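Local coordinates for protein MFP2b (Ascaris suum, PDB 2BJR) that binds zinc and probably enhances polymerization of the major sperm protein (MSP), whose assembly drives the amoeboid motility of nematode sperm, at residues 210-215 with 225-230; 219-224 with 335-340; 233-238 with 255-260; 241-246 with 322-327; 315-320 with 352-357. All blocks are in the same frame, centred on the assembly; numbering follows the deposited sequence.

Contact 1: residues 210-215 with 225-230; sequences PVRALG and NPDQYV
The tight part of this contact is backbone. Ala213 N donates to Gln228 O over 2.8 Å, almost straight at 176° and nearly along the C=O axis, while Val230 N reaches Val211 O at 3.0 Å. Small or branched apolar residues suit this inner side: Ala213 packs on Val316, and Val211 and Val230 both lie on Leu272. A water spans the far end, accepting from Val211 N and donating to Val230 O.

The outer side is looser and partly exposed. The Tyr229 ring lies beside Pro210, whose CB comes to 3.6 Å from Tyr229 CD2, and Arg212 lays its CG over one ring face. With CG anti to the backbone N (chi1 -173°) and a bend at chi3, Arg212 turns its guanidinium almost parallel to that ring. Its NH1 then forms a salt bridge with Asp227 OD1 at 3.0 Å, met from above the carboxylate plane. The same OD1 has a stronger partner in Ser217 OG. Asn225 OD1 accepts from Asp227 N and so shapes the approach to the strand.

A single beta bridge, Arg212 with Tyr229, thus holds a loop against strand 229-235, just after an Asx turn.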
# COMPACT_ATOMS: atom_id res chain seq x y z
N PRO A 210 10.74 -2.37 10.30
CA PRO A 210 9.74 -1.33 10.60
C PRO A 210 10.43 -0.06 11.10
O PRO A 210 11.60 -0.11 11.53
CB PRO A 210 8.86 -1.95 11.68
CG PRO A 210 9.46 -3.27 12.01
CD PRO A 210 10.64 -3.53 11.21
N VAL A 211 9.74 1.07 11.00
CA VAL A 211 10.28 2.36 11.27
C VAL A 211 9.83 2.81 12.64
O VAL A 211 8.63 3.06 12.89
CB VAL A 211 9.85 3.37 10.17
CG1 VAL A 211 10.33 4.76 10.54
CG2 VAL A 211 10.40 2.93 8.76
N ARG A 212 10.81 2.95 13.55
CA ARG A 212 10.52 3.21 14.95
C ARG A 212 10.38 4.70 15.24
O ARG A 212 11.15 5.50 14.72
CB ARG A 212 11.64 2.67 15.84
CG ARG A 212 11.31 2.77 17.33
CD ARG A 212 12.11 1.80 18.20
NE ARG A 212 13.55 1.90 17.95
CZ ARG A 212 14.52 1.48 18.79
NH1 ARG A 212 14.24 1.03 19.98
NH2 ARG A 212 15.79 1.55 18.42
N ALA A 213 9.39 5.07 16.03
CA ALA A 213 9.15 6.42 16.44
C ALA A 213 10.46 7.01 16.98
O ALA A 213 11.03 6.45 17.92
CB ALA A 213 8.11 6.46 17.47
N LEU A 214 10.90 8.13 16.37
CA LEU A 214 12.09 8.88 16.77
C LEU A 214 13.40 8.09 16.64
O LEU A 214 14.47 8.54 17.12
CB LEU A 214 11.95 9.44 18.20
CG LEU A 214 10.80 10.36 18.56
CD1 LEU A 214 10.90 10.97 19.96
CD2 LEU A 214 10.68 11.44 17.49
N GLY A 215 13.33 6.90 16.04
CA GLY A 215 14.49 6.01 15.99
C GLY A 215 14.99 5.47 17.32
O GLY A 215 16.17 5.11 17.44
N ASN A 225 3.59 0.67 25.01
CA ASN A 225 4.93 0.17 24.77
C ASN A 225 5.87 1.28 24.29
O ASN A 225 5.51 2.05 23.36
CB ASN A 225 4.84 -0.95 23.75
CG ASN A 225 6.04 -1.84 23.71
OD1 ASN A 225 7.12 -1.44 23.27
ND2 ASN A 225 5.86 -3.09 24.15
N PRO A 226 7.06 1.41 24.89
CA PRO A 226 8.05 2.39 24.44
C PRO A 226 8.55 2.24 22.99
O PRO A 226 9.04 3.21 22.42
CB PRO A 226 9.21 2.21 25.44
CG PRO A 226 8.67 1.48 26.59
CD PRO A 226 7.54 0.62 26.05
N ASP A 227 8.43 1.05 22.39
CA ASP A 227 8.90 0.81 21.02
C ASP A 227 7.67 0.72 20.11
O ASP A 227 6.93 -0.28 20.07
CB ASP A 227 9.78 -0.43 20.94
CG ASP A 227 11.04 -0.27 21.74
OD1 ASP A 227 11.73 0.78 21.62
OD2 ASP A 227 11.40 -1.14 22.57
N GLN A 228 7.46 1.82 19.40
CA GLN A 228 6.28 2.03 18.58
C GLN A 228 6.73 2.28 17.16
O GLN A 228 7.70 2.97 16.94
CB GLN A 228 5.54 3.24 19.10
CG GLN A 228 4.92 3.06 20.45
CD GLN A 228 4.47 4.36 21.12
OE1 GLN A 228 4.11 5.34 20.44
NE2 GLN A 228 4.48 4.37 22.43
N TYR A 229 6.02 1.73 16.19
CA TYR A 229 6.43 1.77 14.81
C TYR A 229 5.29 2.24 13.93
O TYR A 229 4.14 2.13 14.30
CB TYR A 229 6.88 0.41 14.33
CG TYR A 229 8.00 -0.22 15.18
CD1 TYR A 229 7.68 -0.88 16.39
CD2 TYR A 229 9.31 -0.17 14.78
CE1 TYR A 229 8.67 -1.50 17.15
CE2 TYR A 229 10.31 -0.74 15.58
CZ TYR A 229 9.95 -1.44 16.73
OH TYR A 229 10.90 -2.03 17.53
N VAL A 230 5.64 2.83 12.79
CA VAL A 230 4.66 3.44 11.90
C VAL A 230 3.80 2.42 11.13
O VAL A 230 4.32 1.52 10.49
CB VAL A 230 5.39 4.31 10.89
CG1 VAL A 230 4.35 4.91 9.84
CG2 VAL A 230 6.11 5.45 11.59
O HOH W 1 6.95 0.68 10.65

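Contact 2: residues 219-224 with 335-340; sequences DTLPGE and ATIGYG
Pro222 O is the best-held polar atom between 219-224 and 335-340, and one short hydrogen bond grips it: Tyr339 OH donates to it at 2.6 Å. The hydroxyl arrives in the carbonyl plane, on a lone pair, and the carbonyl in turn lies near the plane of the ring. Pro222 also presses its ring on the hydroxyl, with CD 3.5 Å from Tyr339 OH, so the phenol tip is met by carbon as well as oxygen.

Tyr339 can reach so far because its CG stands anti to the backbone N (chi1 -176°), sending the ring straight out from the end of its strand. Leu221 crosses it obliquely. Its CD1 sits over the centre of one face, 3.7 Å from the centroid of the Tyr339 ring, a CH-pi contact, while its CB rests 3.5 Å from Tyr339 CE1. The same CD1 touches Ile337 CD1 at 4.2 Å, so one methyl meets both Ile337 and Tyr339, the residues on either side of Gly338 in the strand. At the ring edge, Glu224 OE2 comes 3.7 Å from Tyr339 CD1. That carboxylate is held chiefly elsewhere, by salt bridges from OE1 to Arg243 and from OE2 to Arg263, which probably keep it ionised.

Proline and glycine suit the central positions of the loop: Pro222 has a fixed phi, and Gly223 takes a positive phi of 89°. Glu224 N closes the bend on Leu221 O. The arrangement is a type II beta turn from Leu221 to Glu224, docked through a tyrosine on the end of strand 334-339.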
# COMPACT_ATOMS: atom_id res chain seq x y z
N ASP A 219 9.90 7.86 25.76
CA ASP A 219 9.39 8.11 27.12
C ASP A 219 7.91 8.39 26.98
O ASP A 219 7.50 9.52 26.72
CB ASP A 219 10.16 9.29 27.72
CG ASP A 219 9.62 9.76 29.07
OD1 ASP A 219 8.82 9.08 29.76
OD2 ASP A 219 9.99 10.88 29.49
N THR A 220 7.10 7.33 27.05
CA THR A 220 5.73 7.37 26.54
C THR A 220 4.65 7.38 27.64
O THR A 220 4.94 7.51 28.83
CB THR A 220 5.51 6.26 25.49
OG1 THR A 220 4.27 6.48 24.79
CG2 THR A 220 5.36 4.87 26.11
N LEU A 221 3.40 7.31 27.23
CA LEU A 221 2.30 7.36 28.13
C LEU A 221 2.03 6.04 28.85
O LEU A 221 2.41 4.97 28.40
CB LEU A 221 1.04 7.76 27.39
CG LEU A 221 1.04 9.21 26.91
CD1 LEU A 221 -0.07 9.41 25.88
CD2 LEU A 221 0.84 10.13 28.11
N PRO A 222 1.40 6.13 30.01
CA PRO A 222 1.00 4.92 30.76
C PRO A 222 0.19 3.96 29.89
O PRO A 222 -0.77 4.38 29.19
CB PRO A 222 0.11 5.48 31.89
CG PRO A 222 0.63 6.83 32.14
CD PRO A 222 1.06 7.35 30.75
N GLY A 223 0.58 2.70 29.93
CA GLY A 223 -0.07 1.64 29.20
C GLY A 223 0.46 1.42 27.79
O GLY A 223 0.05 0.53 27.12
N GLU A 224 1.39 2.23 27.34
CA GLU A 224 1.92 2.08 26.00
C GLU A 224 3.31 1.48 26.02
O GLU A 224 4.12 1.74 26.93
CB GLU A 224 1.96 3.45 25.33
CG GLU A 224 0.61 4.11 25.22
CD GLU A 224 -0.37 3.34 24.35
OE1 GLU A 224 0.05 2.78 23.34
OE2 GLU A 224 -1.54 3.27 24.71
N ALA A 335 -2.91 17.34 14.71
CA ALA A 335 -2.25 16.08 15.04
C ALA A 335 -3.04 15.37 16.11
O ALA A 335 -3.57 16.00 17.06
CB ALA A 335 -0.81 16.35 15.51
N THR A 336 -3.13 14.05 15.98
CA THR A 336 -3.89 13.25 16.94
C THR A 336 -3.31 11.87 17.24
O THR A 336 -2.43 11.39 16.53
CB THR A 336 -5.36 13.08 16.48
OG1 THR A 336 -5.51 11.98 15.59
CG2 THR A 336 -5.88 14.23 15.64
N ILE A 337 -3.78 11.29 18.35
CA ILE A 337 -3.46 9.93 18.72
C ILE A 337 -4.75 9.26 19.18
O ILE A 337 -5.72 9.95 19.58
CB ILE A 337 -2.46 9.87 19.88
CG1 ILE A 337 -2.90 10.75 21.06
CG2 ILE A 337 -1.11 10.22 19.42
CD1 ILE A 337 -2.12 10.47 22.36
N GLY A 338 -4.76 7.94 19.09
CA GLY A 338 -5.69 7.15 19.86
C GLY A 338 -5.10 6.94 21.23
O GLY A 338 -3.98 6.47 21.33
N TYR A 339 -5.82 7.29 22.29
CA TYR A 339 -5.36 7.02 23.63
C TYR A 339 -6.49 7.17 24.66
O TYR A 339 -7.31 8.02 24.55
CB TYR A 339 -4.23 7.99 24.00
CG TYR A 339 -3.64 7.70 25.36
CD1 TYR A 339 -2.70 6.69 25.51
CD2 TYR A 339 -4.02 8.41 26.49
CE1 TYR A 339 -2.15 6.39 26.76
CE2 TYR A 339 -3.47 8.12 27.76
CZ TYR A 339 -2.53 7.08 27.87
OH TYR A 339 -1.96 6.73 29.08
N GLY A 340 -6.49 6.31 25.67
CA GLY A 340 -7.40 6.47 26.79
C GLY A 340 -8.85 6.32 26.42
O GLY A 340 -9.70 6.94 27.04

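Contact 3: residues 233-238 with 255-260; sequences WYQSGE and FGWGGH
Trp257 receives most of the first shell. Its NE1 donates to Glu238 OE1 at 2.9 Å, with the acceptor near the indole plane but the N-H arriving from above the plane of the carboxylate. Across one face, Gln235 CB lies 3.5 Å from the centroid of the six-membered ring of Trp257, a CH-pi contact in which the methylene at the base of the glutamine caps the face with C-H groups. Ser236 OG approaches obliquely, 3.7 Å from Trp257 CH2. Nearer the sheet interior, Trp233 CB stands over the centre of the Phe255 ring, 3.5 Å from its centroid. The five-membered ring of Trp233 forms an offset stack with Phe255, the planes 19° apart.

Torsions set these poses. Trp257 CG is anti to the backbone N (chi1 180°), throwing the indole across to the other segment, and Glu238 is extended beyond CG so that its carboxylate reaches the indole edge. Two type I' turns fix the backbones, Gln235 to Glu238 and Trp257 to His260. Ser236 takes a left-handed conformation in the first, and glycines occupy the other central positions, where positive phi suits them. Further out, Tyr262 meets Trp233 edge-to-face and Ile266 O accepts from Trp233 NE1. Strands 229-235 and 250-257 both pair with strand 238-247, so Trp233 meets Phe255, and Gln235 meets Trp257, across the strand between them.

Glu238 uses its other oxygen, OE2, for a salt bridge to Lys309. A carboxylate shared between a lysine and an indole N-H is probably ionised, its charge offset by the lysine while the neutral donor fixes the edge of Trp257.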
# COMPACT_ATOMS: atom_id res chain seq x y z
N TRP A 233 -3.68 2.55 8.46
CA TRP A 233 -4.98 1.90 8.42
C TRP A 233 -5.90 2.85 7.63
O TRP A 233 -5.49 3.95 7.25
CB TRP A 233 -5.46 1.81 9.82
CG TRP A 233 -6.50 0.84 10.14
CD1 TRP A 233 -6.60 -0.42 9.68
CD2 TRP A 233 -7.56 1.03 11.06
NE1 TRP A 233 -7.66 -1.06 10.27
CE2 TRP A 233 -8.28 -0.18 11.12
CE3 TRP A 233 -7.96 2.09 11.89
CZ2 TRP A 233 -9.37 -0.36 11.98
CZ3 TRP A 233 -9.05 1.91 12.73
CH2 TRP A 233 -9.75 0.70 12.76
N TYR A 234 -7.16 2.43 7.43
CA TYR A 234 -8.14 3.21 6.70
C TYR A 234 -9.48 3.20 7.43
O TYR A 234 -9.87 2.16 7.92
CB TYR A 234 -8.29 2.64 5.31
CG TYR A 234 -7.21 3.09 4.39
CD1 TYR A 234 -6.04 2.32 4.23
CD2 TYR A 234 -7.34 4.26 3.65
CE1 TYR A 234 -5.01 2.76 3.46
CE2 TYR A 234 -6.30 4.67 2.79
CZ TYR A 234 -5.13 3.93 2.75
OH TYR A 234 -4.12 4.30 1.92
N GLN A 235 -10.14 4.34 7.52
CA GLN A 235 -11.51 4.43 8.03
C GLN A 235 -12.29 5.35 7.12
O GLN A 235 -11.89 6.49 6.88
CB GLN A 235 -11.54 5.05 9.43
CG GLN A 235 -11.28 4.10 10.56
CD GLN A 235 -12.35 3.00 10.72
OE1 GLN A 235 -13.50 3.19 10.35
NE2 GLN A 235 -11.94 1.84 11.19
N SER A 236 -13.39 4.83 6.58
CA SER A 236 -14.18 5.53 5.58
C SER A 236 -13.41 6.12 4.43
O SER A 236 -13.64 7.25 4.07
CB SER A 236 -14.97 6.65 6.25
OG SER A 236 -15.75 6.14 7.31
N GLY A 237 -12.46 5.37 3.85
CA GLY A 237 -11.66 5.87 2.77
C GLY A 237 -10.59 6.87 3.17
O GLY A 237 -9.85 7.33 2.34
N GLU A 238 -10.47 7.15 4.46
CA GLU A 238 -9.46 8.09 4.95
C GLU A 238 -8.22 7.37 5.52
O GLU A 238 -8.36 6.45 6.33
CB GLU A 238 -10.02 8.95 6.05
CG GLU A 238 -11.18 9.82 5.58
CD GLU A 238 -11.78 10.72 6.65
OE1 GLU A 238 -11.07 11.16 7.60
OE2 GLU A 238 -12.99 11.03 6.49
N PHE A 255 -4.94 3.00 16.63
CA PHE A 255 -5.22 4.18 15.78
C PHE A 255 -6.26 5.07 16.45
O PHE A 255 -7.12 4.59 17.20
CB PHE A 255 -5.70 3.74 14.40
CG PHE A 255 -4.70 2.86 13.65
CD1 PHE A 255 -4.79 1.48 13.70
CD2 PHE A 255 -3.73 3.42 12.85
CE1 PHE A 255 -3.88 0.69 13.02
CE2 PHE A 255 -2.79 2.62 12.17
CZ PHE A 255 -2.86 1.29 12.25
N GLY A 256 -6.19 6.37 16.17
CA GLY A 256 -7.20 7.33 16.58
C GLY A 256 -7.80 7.96 15.34
O GLY A 256 -7.08 8.37 14.43
N TRP A 257 -9.12 8.02 15.28
CA TRP A 257 -9.81 8.60 14.16
C TRP A 257 -11.27 8.78 14.54
O TRP A 257 -11.78 8.02 15.36
CB TRP A 257 -9.73 7.68 12.93
CG TRP A 257 -10.43 8.23 11.75
CD1 TRP A 257 -9.92 9.03 10.80
CD2 TRP A 257 -11.80 7.99 11.39
NE1 TRP A 257 -10.86 9.29 9.84
CE2 TRP A 257 -12.04 8.69 10.20
CE3 TRP A 257 -12.84 7.25 11.95
CZ2 TRP A 257 -13.29 8.67 9.55
CZ3 TRP A 257 -14.09 7.24 11.32
CH2 TRP A 257 -14.29 7.95 10.14
N GLY A 258 -11.88 9.80 13.97
CA GLY A 258 -13.30 10.12 14.14
C GLY A 258 -13.73 10.31 15.58
O GLY A 258 -14.87 10.04 15.92
N GLY A 259 -12.82 10.78 16.42
CA GLY A 259 -13.04 10.95 17.86
C GLY A 259 -12.91 9.69 18.69
O GLY A 259 -13.16 9.73 19.87
N HIS A 260 -12.49 8.58 18.08
CA HIS A 260 -12.38 7.31 18.79
C HIS A 260 -10.95 6.75 18.80
O HIS A 260 -10.13 7.12 17.98
CB HIS A 260 -13.24 6.22 18.16
CG HIS A 260 -14.64 6.65 17.81
ND1 HIS A 260 -15.13 6.60 16.52
CD2 HIS A 260 -15.66 7.08 18.59
CE1 HIS A 260 -16.38 7.03 16.52
NE2 HIS A 260 -16.73 7.32 17.76

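Contact 4: residues 241-246 with 322-327; sequences MGRIWN and KEILGK
Arg243 places CG in the crowded position between the backbone N and the carbonyl carbon (chi1 70°), then runs extended to NE, which carries its guanidinium alongside the facing strand. Ile324 answers with CG1 anti to the backbone N and a turn at chi2 (68°), and so lays CD1 over one face of the guanidinium, 3.6 Å from Arg243 NE. A branched aliphatic suits that flat face, since the polar edge is left for hydrogen bonds. Arg243 NH1 gives a weak one to Leu325 O at 3.4 Å; the main partner of the group is Glu224 OE1, in a salt bridge with NE, and NH2 is hydrogen-bonded to Gly338 O.

Next to this, nearer the backbones, Leu325 CD2 packs 3.9 Å from Arg243 CB. The backbones come closest at two glycines, Gly242 and Gly326, with CA atoms 4.5 Å apart. Here a water donates both to Gly242 O, at 2.9 Å, and to Gly326 O, so two buried carbonyls share one solvent molecule. At the far end Lys327, also in the crowded chi1 position, sets its CB 3.7 Å from the CB of Met241, a selenomethionine. The buried Met241 N has no partner in the model.

The axes approach to 4.8 Å at 148°, roughly antiparallel, yet the two strands belong to different sheets: this is a water-bridged meeting of strands 238-247 and 322-329 at a sheet-to-sheet interface.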
# COMPACT_ATOMS: atom_id res chain seq x y z
N MSE A 241 -2.67 7.21 10.08
CA MSE A 241 -1.40 6.75 10.61
C MSE A 241 -1.54 6.50 12.10
O MSE A 241 -2.27 7.14 12.82
CB MSE A 241 -0.25 7.73 10.38
CG MSE A 241 0.05 8.03 8.99
SE MSE A 241 0.88 6.59 8.03
CE MSE A 241 1.05 7.58 6.40
N GLY A 242 -0.88 5.46 12.55
CA GLY A 242 -0.90 5.15 13.93
C GLY A 242 0.29 4.31 14.29
O GLY A 242 1.33 4.36 13.63
N ARG A 243 0.16 3.56 15.39
CA ARG A 243 1.29 2.86 15.97
C ARG A 243 1.08 1.37 16.10
O ARG A 243 -0.03 0.92 16.41
CB ARG A 243 1.60 3.47 17.33
CG ARG A 243 0.63 3.25 18.45
CD ARG A 243 1.02 3.99 19.73
NE ARG A 243 0.01 3.86 20.79
CZ ARG A 243 -1.08 4.62 20.88
NH1 ARG A 243 -1.31 5.57 19.98
NH2 ARG A 243 -1.95 4.45 21.85
N ILE A 244 2.13 0.59 15.84
CA ILE A 244 2.19 -0.81 16.22
C ILE A 244 3.31 -1.09 17.22
O ILE A 244 4.25 -0.31 17.35
CB ILE A 244 2.32 -1.75 15.05
CG1 ILE A 244 3.58 -1.44 14.25
CG2 ILE A 244 1.07 -1.68 14.18
CD1 ILE A 244 3.98 -2.52 13.25
N TRP A 245 3.15 -2.19 17.98
CA TRP A 245 4.21 -2.67 18.86
C TRP A 245 4.11 -4.18 18.89
O TRP A 245 3.07 -4.77 18.52
CB TRP A 245 4.08 -2.10 20.26
CG TRP A 245 2.80 -2.44 20.95
CD1 TRP A 245 2.62 -3.41 21.91
CD2 TRP A 245 1.51 -1.82 20.79
NE1 TRP A 245 1.32 -3.42 22.34
CE2 TRP A 245 0.61 -2.46 21.68
CE3 TRP A 245 1.02 -0.79 19.98
CZ2 TRP A 245 -0.75 -2.11 21.76
CZ3 TRP A 245 -0.32 -0.45 20.06
CH2 TRP A 245 -1.19 -1.09 20.97
N ASN A 246 5.19 -4.80 19.34
CA ASN A 246 5.33 -6.23 19.36
C ASN A 246 4.78 -6.71 20.71
O ASN A 246 5.35 -6.44 21.75
CB ASN A 246 6.77 -6.60 19.12
CG ASN A 246 7.00 -8.12 19.07
OD1 ASN A 246 6.10 -8.91 19.32
ND2 ASN A 246 8.20 -8.52 18.68
N LYS A 322 4.87 13.47 27.56
CA LYS A 322 5.33 12.17 27.07
C LYS A 322 5.21 12.09 25.55
O LYS A 322 4.39 12.78 24.94
CB LYS A 322 4.46 11.07 27.68
CG LYS A 322 4.52 11.01 29.23
CD LYS A 322 5.95 10.76 29.70
CE LYS A 322 6.03 10.53 31.22
NZ LYS A 322 7.41 10.24 31.66
N GLU A 323 6.04 11.24 24.97
CA GLU A 323 6.13 11.00 23.54
C GLU A 323 5.21 9.85 23.14
O GLU A 323 5.21 8.84 23.80
CB GLU A 323 7.54 10.61 23.20
CG GLU A 323 8.56 11.71 23.44
CD GLU A 323 9.97 11.22 23.62
OE1 GLU A 323 10.17 10.02 23.85
OE2 GLU A 323 10.88 12.07 23.53
N ILE A 324 4.47 10.01 22.04
CA ILE A 324 3.47 9.02 21.62
C ILE A 324 3.20 9.14 20.14
O ILE A 324 2.93 10.23 19.63
CB ILE A 324 2.20 9.15 22.46
CG1 ILE A 324 1.12 8.13 22.05
CG2 ILE A 324 1.63 10.56 22.39
CD1 ILE A 324 1.51 6.75 22.37
N LEU A 325 3.27 8.01 19.43
CA LEU A 325 3.15 7.99 18.00
C LEU A 325 1.67 7.98 17.52
O LEU A 325 0.87 7.12 17.91
CB LEU A 325 3.88 6.78 17.44
CG LEU A 325 3.85 6.57 15.94
CD1 LEU A 325 4.49 7.74 15.23
CD2 LEU A 325 4.52 5.28 15.48
N GLY A 326 1.37 8.95 16.66
CA GLY A 326 0.08 9.05 15.98
C GLY A 326 0.22 9.70 14.61
O GLY A 326 1.04 9.31 13.79
N LYS A 327 -0.65 10.64 14.31
CA LYS A 327 -0.71 11.15 12.93
C LYS A 327 -0.80 12.68 12.93
O LYS A 327 -1.23 13.27 13.91
CB LYS A 327 -1.90 10.48 12.21
CG LYS A 327 -3.31 11.04 12.66
CD LYS A 327 -4.46 10.16 12.13
CE LYS A 327 -5.84 10.71 12.55
NZ LYS A 327 -6.25 11.90 11.69
O HOH W 2 2.36 6.87 12.60

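Contact 5: residues 315-320 with 352-357; sequences AVLIVD and HSCMVL
Side chains alternate across a short antiparallel pairing, with a small residue at the closest pair. Ala315 and Val356 form the non-hydrogen-bonded pair, where the backbones close to 4.3 Å between CA atoms. The small methyl of Ala315 fits beside the larger valine, its CB 4.3 Å from Val356 CG2. On the opposite face Val316 and Met355, a selenomethionine, form the hydrogen-bonded pair. Val316 N donates to Met355 O and Met355 N to Val316 O, each over 2.9 Å and both in the carbonyl plane.

The CB atoms of that pair stand side by side, but Met355 bends at every torsion and leads its SE end away. The Leu214 side chain, from segment 210-215, rests as a bump on both, against the shallow groove they make. Farther along, Cys354 puts SG beside its own backbone N (chi1 -75°), and the sulfur nestles 4.0 Å from Leu317 CG, a large, polarisable and weakly polar atom on a short side chain, suited to a buried spot next to a branched chain.

Past Leu317 the chains diverge and water takes over. One molecule accepts from Ile318 N at 3.0 Å and another donates to Ile318 O, and both meet Ser353 OG. The small hydroxyl suits this exposed margin, while Ile318 CG1 comes to 3.8 Å from Ser353 O.

Strand 313-319 is thereby flanked by 355-361 on one edge and 322-329 on the other. Strand 355-361 goes on to pair with 282-288, and the Leu317 side chain reaches across to Ala335 and Ile337 of strand 334-339.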
# COMPACT_ATOMS: atom_id res chain seq x y z
N ALA A 315 3.58 11.03 13.00
CA ALA A 315 4.06 12.10 13.90
C ALA A 315 4.03 11.62 15.32
O ALA A 315 3.09 10.98 15.76
CB ALA A 315 3.20 13.31 13.76
N VAL A 316 5.10 11.92 16.05
CA VAL A 316 5.13 11.72 17.47
C VAL A 316 4.64 13.03 18.10
O VAL A 316 5.19 14.11 17.83
CB VAL A 316 6.57 11.44 17.94
CG1 VAL A 316 6.63 11.32 19.42
CG2 VAL A 316 7.12 10.18 17.27
N LEU A 317 3.60 12.93 18.92
CA LEU A 317 3.03 14.03 19.67
C LEU A 317 3.64 14.05 21.07
O LEU A 317 4.04 13.01 21.58
CB LEU A 317 1.52 13.84 19.84
CG LEU A 317 0.63 14.20 18.65
CD1 LEU A 317 0.92 13.29 17.50
CD2 LEU A 317 -0.83 14.16 19.06
N ILE A 318 3.69 15.24 21.66
CA ILE A 318 4.01 15.39 23.08
C ILE A 318 2.72 15.67 23.84
O ILE A 318 2.10 16.71 23.64
CB ILE A 318 4.99 16.57 23.30
CG1 ILE A 318 6.24 16.40 22.46
CG2 ILE A 318 5.32 16.70 24.78
CD1 ILE A 318 6.98 15.10 22.69
N VAL A 319 2.31 14.72 24.67
CA VAL A 319 1.06 14.76 25.42
C VAL A 319 1.38 14.47 26.89
O VAL A 319 1.94 13.41 27.22
CB VAL A 319 0.09 13.68 24.90
CG1 VAL A 319 -1.20 13.58 25.79
CG2 VAL A 319 -0.27 13.95 23.51
N ASP A 320 1.05 15.40 27.78
CA ASP A 320 1.33 15.22 29.19
C ASP A 320 2.84 15.08 29.38
O ASP A 320 3.29 14.31 30.21
CB ASP A 320 0.61 13.96 29.75
CG ASP A 320 -0.92 14.11 29.82
OD1 ASP A 320 -1.43 15.26 29.73
OD2 ASP A 320 -1.69 13.11 29.96
N HIS A 352 3.18 22.38 16.88
CA HIS A 352 4.54 22.76 16.54
C HIS A 352 5.60 21.94 17.32
O HIS A 352 6.70 21.81 16.82
CB HIS A 352 4.75 24.27 16.73
CG HIS A 352 3.91 25.12 15.81
ND1 HIS A 352 3.99 26.50 15.79
CD2 HIS A 352 2.94 24.79 14.92
CE1 HIS A 352 3.12 26.98 14.91
NE2 HIS A 352 2.46 25.96 14.37
N SER A 353 5.25 21.38 18.48
CA SER A 353 6.13 20.45 19.22
C SER A 353 6.21 19.00 18.66
O SER A 353 7.04 18.16 19.15
CB SER A 353 5.73 20.35 20.69
OG SER A 353 4.34 20.07 20.87
N CYS A 354 5.35 18.68 17.69
CA CYS A 354 5.30 17.34 17.08
C CYS A 354 6.64 17.05 16.40
O CYS A 354 7.28 17.96 15.90
CB CYS A 354 4.17 17.20 15.99
SG CYS A 354 2.58 17.10 16.76
N MSE A 355 7.01 15.78 16.31
CA MSE A 355 8.15 15.36 15.52
C MSE A 355 7.59 14.54 14.35
O MSE A 355 6.91 13.55 14.56
CB MSE A 355 9.13 14.53 16.36
CG MSE A 355 9.65 15.20 17.65
SE MSE A 355 10.89 16.57 17.04
CE MSE A 355 12.27 15.59 16.21
N VAL A 356 7.84 14.97 13.12
CA VAL A 356 7.18 14.38 11.96
C VAL A 356 8.15 13.48 11.21
O VAL A 356 9.31 13.84 11.01
CB VAL A 356 6.64 15.50 11.03
CG1 VAL A 356 6.06 14.96 9.75
CG2 VAL A 356 5.64 16.28 11.75
N LEU A 357 7.71 12.31 10.75
CA LEU A 357 8.60 11.44 9.97
C LEU A 357 8.76 12.06 8.58
O LEU A 357 7.76 12.28 7.89
CB LEU A 357 8.04 10.00 9.84
CG LEU A 357 8.94 9.12 8.95
CD1 LEU A 357 10.33 8.95 9.62
CD2 LEU A 357 8.32 7.80 8.65
O HOH W 3 3.02 17.69 20.06
O HOH W 4 2.85 19.20 23.44

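Overall arrangement
From the N terminus, contact 1 closes the short loop 216-224, but the first segment of contact 2 lies inside that loop and reaches forward to 335-340, so contacts 1 and 2 cross. Within the span of contact 2, contact 3 closes the stretch 239-254, linking strands 229-235 and 250-257 across strand 238-247; contact 4 starts inside that stretch and ends at 322-327. Contacts 3 and 4 cross, and both nest in contact 2. Contact 5 runs from 315-320 to 352-357, crossing contacts 2 and 4. Contacts 2 and 4 join the sheet of strands 229-235, 238-247 and 250-257, and its loop, to that of strands 313-319, 322-329, 334-339 and 355-361; contacts 1, 3 and 5 hold each part locally.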